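Local atomic coordinates of hypothetical protein MJ1460 (Methanocaldococcus jannaschii DSM 2661, PDB entry 2OSO), a protein that is of unknown function but binds zinc, forms a two-chain assembly and carries a V4R domain, as in the vinyl-4-reductase family. Residues F81-I86 against I100-P106. The protein carries 3 engineered substitutions. Numbering follows the deposited sequence.
Sequences FGDLEI and IKLSNPP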
ATOM      1  N   PHE A  81      -4.724  -3.195  11.374  1.00 26.54           N
ATOM      2  CA  PHE A  81      -6.073  -2.865  10.866  1.00 26.51           C
ATOM      3  C   PHE A  81      -7.149  -2.887  11.962  1.00 27.48           C
ATOM      4  O   PHE A  81      -8.292  -2.550  11.709  1.00 28.34           O
ATOM      5  CB  PHE A  81      -6.416  -3.838   9.702  1.00 26.12           C
ATOM      6  CG  PHE A  81      -6.060  -3.309   8.330  1.00 24.22           C
ATOM      7  CD1 PHE A  81      -5.025  -2.408   8.153  1.00 23.58           C
ATOM      8  CD2 PHE A  81      -6.757  -3.751   7.224  1.00 23.39           C
ATOM      9  CE1 PHE A  81      -4.738  -1.899   6.921  1.00 24.70           C
ATOM     10  CE2 PHE A  81      -6.499  -3.278   5.987  1.00 24.87           C
ATOM     11  CZ  PHE A  81      -5.466  -2.330   5.806  1.00 26.53           C
ATOM     12  N   GLY A  82      -6.760  -3.240  13.193  1.00 29.21           N
ATOM     13  CA  GLY A  82      -7.653  -3.243  14.339  1.00 28.25           C
ATOM     14  C   GLY A  82      -7.992  -4.600  14.931  1.00 28.48           C
ATOM     15  O   GLY A  82      -7.415  -5.629  14.569  1.00 23.66           O
ATOM     16  N   ASP A  83      -8.926  -4.561  15.874  1.00 28.08           N
ATOM     17  CA  ASP A  83      -9.362  -5.729  16.654  1.00 29.53           C
ATOM     18  C   ASP A  83     -10.687  -6.221  16.111  1.00 27.82           C
ATOM     19  O   ASP A  83     -11.738  -5.602  16.308  1.00 25.75           O
ATOM     20  CB  ASP A  83      -9.523  -5.377  18.127  1.00 29.96           C
ATOM     21  CG  ASP A  83      -8.310  -4.674  18.688  1.00 32.36           C
ATOM     22  OD1 ASP A  83      -7.275  -5.323  18.949  1.00 33.01           O
ATOM     23  OD2 ASP A  83      -8.386  -3.453  18.846  1.00 34.79           O
ATOM     24  N   LEU A  84     -10.618  -7.357  15.453  1.00 28.43           N
ATOM     25  CA  LEU A  84     -11.735  -7.971  14.792  1.00 29.38           C
ATOM     26  C   LEU A  84     -12.509  -8.793  15.846  1.00 30.45           C
ATOM     27  O   LEU A  84     -11.936  -9.600  16.551  1.00 29.72           O
ATOM     28  CB  LEU A  84     -11.181  -8.869  13.670  1.00 30.83           C
ATOM     29  CG  LEU A  84     -11.988  -9.243  12.443  1.00 32.29           C
ATOM     30  CD1 LEU A  84     -12.681  -8.031  11.842  1.00 31.71           C
ATOM     31  CD2 LEU A  84     -11.081 -10.008  11.388  1.00 30.40           C
ATOM     32  N   GLU A  85     -13.803  -8.526  15.966  1.00 31.56           N
ATOM     33  CA  GLU A  85     -14.680  -9.221  16.902  1.00 33.00           C
ATOM     34  C   GLU A  85     -15.535 -10.217  16.124  1.00 31.87           C
ATOM     35  O   GLU A  85     -16.412  -9.830  15.356  1.00 29.52           O
ATOM     36  CB  GLU A  85     -15.543  -8.213  17.676  1.00 34.26           C
ATOM     37  CG  GLU A  85     -14.715  -7.208  18.457  1.00 35.48           C
ATOM     38  CD  GLU A  85     -15.517  -6.139  19.218  1.00 37.05           C
ATOM     39  OE1 GLU A  85     -16.774  -6.175  19.273  1.00 38.78           O
ATOM     40  OE2 GLU A  85     -14.842  -5.242  19.767  1.00 40.70           O
ATOM     41  N   ILE A  86     -15.258 -11.501  16.330  1.00 31.88           N
ATOM     42  CA  ILE A  86     -15.970 -12.615  15.665  1.00 32.41           C
ATOM     43  C   ILE A  86     -16.183 -13.709  16.697  1.00 32.37           C
ATOM     44  O   ILE A  86     -15.215 -14.188  17.291  1.00 32.85           O
ATOM     45  CB  ILE A  86     -15.150 -13.251  14.487  1.00 33.25           C
ATOM     46  CG1 ILE A  86     -14.416 -12.174  13.662  1.00 34.36           C
ATOM     47  CG2 ILE A  86     -16.039 -14.157  13.634  1.00 33.19           C
ATOM     48  CD1 ILE A  86     -13.838 -12.663  12.290  1.00 33.44           C
ATOM     49  N   ILE A 100     -20.096  -9.283  12.215  1.00 29.11           N
ATOM     50  CA  ILE A 100     -18.786  -9.166  12.823  1.00 31.07           C
ATOM     51  C   ILE A 100     -18.421  -7.682  12.938  1.00 29.09           C
ATOM     52  O   ILE A 100     -18.907  -6.838  12.190  1.00 28.43           O
ATOM     53  CB  ILE A 100     -17.709  -9.987  12.034  1.00 32.61           C
ATOM     54  CG1 ILE A 100     -17.432  -9.440  10.672  1.00 33.64           C
ATOM     55  CG2 ILE A 100     -18.175 -11.401  11.796  1.00 33.32           C
ATOM     56  CD1 ILE A 100     -16.620 -10.497   9.806  1.00 34.45           C
ATOM     57  N   LYS A 101     -17.573  -7.360  13.899  1.00 27.80           N
ATOM     58  CA  LYS A 101     -17.272  -5.970  14.167  1.00 26.53           C
ATOM     59  C   LYS A 101     -15.771  -5.735  14.087  1.00 26.41           C
ATOM     60  O   LYS A 101     -14.960  -6.627  14.340  1.00 24.50           O
ATOM     61  CB  LYS A 101     -17.822  -5.548  15.519  1.00 25.33           C
ATOM     62  CG  LYS A 101     -19.364  -5.766  15.744  1.00 25.53           C
ATOM     63  CD  LYS A 101     -19.856  -4.827  16.891  1.00 25.65           C
ATOM     64  CE  LYS A 101     -21.299  -5.097  17.426  1.00 24.15           C
ATOM     65  NZ  LYS A 101     -21.613  -4.309  18.707  1.00 22.49           N
ATOM     66  N   LEU A 102     -15.406  -4.517  13.734  1.00 27.81           N
ATOM     67  CA  LEU A 102     -14.035  -4.067  13.845  1.00 28.11           C
ATOM     68  C   LEU A 102     -13.836  -2.809  14.767  1.00 27.36           C
ATOM     69  O   LEU A 102     -14.515  -1.765  14.654  1.00 27.63           O
ATOM     70  CB  LEU A 102     -13.449  -3.894  12.443  1.00 28.23           C
ATOM     71  CG  LEU A 102     -11.970  -3.513  12.316  1.00 26.91           C
ATOM     72  CD1 LEU A 102     -10.977  -4.639  12.681  1.00 28.31           C
ATOM     73  CD2 LEU A 102     -11.766  -3.040  10.861  1.00 28.84           C
ATOM     74  N   SER A 103     -12.964  -2.984  15.759  1.00 28.99           N
ATOM     75  CA  SER A 103     -12.541  -1.914  16.681  1.00 29.74           C
ATOM     76  C   SER A 103     -11.173  -1.357  16.270  1.00 29.30           C
ATOM     77  O   SER A 103     -10.308  -2.111  15.853  1.00 29.09           O
ATOM     78  CB  SER A 103     -12.368  -2.466  18.097  1.00 32.02           C
ATOM     79  OG  SER A 103     -13.558  -2.309  18.820  1.00 36.96           O
ATOM     80  N   ASN A 104     -10.973  -0.056  16.463  1.00 29.82           N
ATOM     81  CA  ASN A 104      -9.693   0.640  16.122  1.00 28.64           C
ATOM     82  C   ASN A 104      -9.229   0.439  14.657  1.00 27.44           C
ATOM     83  O   ASN A 104      -8.067   0.046  14.401  1.00 25.29           O
ATOM     84  CB  ASN A 104      -8.603   0.229  17.139  1.00 30.16           C
ATOM     85  CG  ASN A 104      -7.420   1.195  17.187  1.00 32.84           C
ATOM     86  OD1 ASN A 104      -7.552   2.399  16.948  1.00 34.64           O
ATOM     87  ND2 ASN A 104      -6.246   0.657  17.480  1.00 33.77           N
ATOM     88  N   PRO A 105     -10.126   0.712  13.686  1.00 25.38           N
ATOM     89  CA  PRO A 105      -9.844   0.505  12.266  1.00 25.64           C
ATOM     90  C   PRO A 105      -8.968   1.656  11.726  1.00 25.77           C
ATOM     91  O   PRO A 105      -8.704   2.603  12.450  1.00 25.78           O
ATOM     92  CB  PRO A 105     -11.214   0.548  11.632  1.00 25.07           C
ATOM     93  CG  PRO A 105     -11.913   1.632  12.477  1.00 25.11           C
ATOM     94  CD  PRO A 105     -11.434   1.365  13.883  1.00 25.63           C
ATOM     95  N   PRO A 106      -8.468   1.543  10.492  1.00 25.82           N
ATOM     96  CA  PRO A 106      -7.798   2.705   9.911  1.00 26.71           C
ATOM     97  C   PRO A 106      -8.788   3.815   9.539  1.00 26.88           C
ATOM     98  O   PRO A 106     -10.011   3.620   9.593  1.00 24.41           O
ATOM     99  CB  PRO A 106      -7.091   2.132   8.655  1.00 27.37           C
ATOM    100  CG  PRO A 106      -7.341   0.718   8.640  1.00 28.53           C
ATOM    101  CD  PRO A 106      -8.377   0.349   9.625  1.00 27.41           C
TER
HETATM  102  O   HOH W   1      -5.804  -2.774  17.864  1.00 41.56           O
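The F81 ring takes P106 over one face in a CH-pi contact, P106 CG lying 4.2 Å from the ring centroid and displaced toward the rim. L102 CD1 lies 3.5 Å from F81 O, which is buried with no hydrogen-bond partner and receives a CA-H...O contact from P105 CA. At G82 (phi 112°) a CB would run into S103 O and N104 O, and the backbone angles by themselves call for glycine. Beyond it the strands pair antiparallel. D83 and S103 exchange two backbone hydrogen bonds, as do E85 and K101, the one from E85 N to K101 O being nearly straight (2.8 Å, 177°). L84 and L102 form the non-hydrogen-bonded pair, and with CG of L102 anti to its backbone N (chi1 -176°) their CD1 methyls meet at 3.9 Å. On the other face the extended E85 side chain crosses K101; E85 OE2 lies 3.3 Å from S103 OG, at most a weak bond, while OE1 salt-bridges K150. With an alanine here, K150 would probably lose its carboxylate mate. D83 likewise pairs with K77. Edge strand 83-85 thus joins strand 98-103, itself bonded to strand 151-158; L84 and F81 pack against helices 69-79 and 118-132, L102 against the latter.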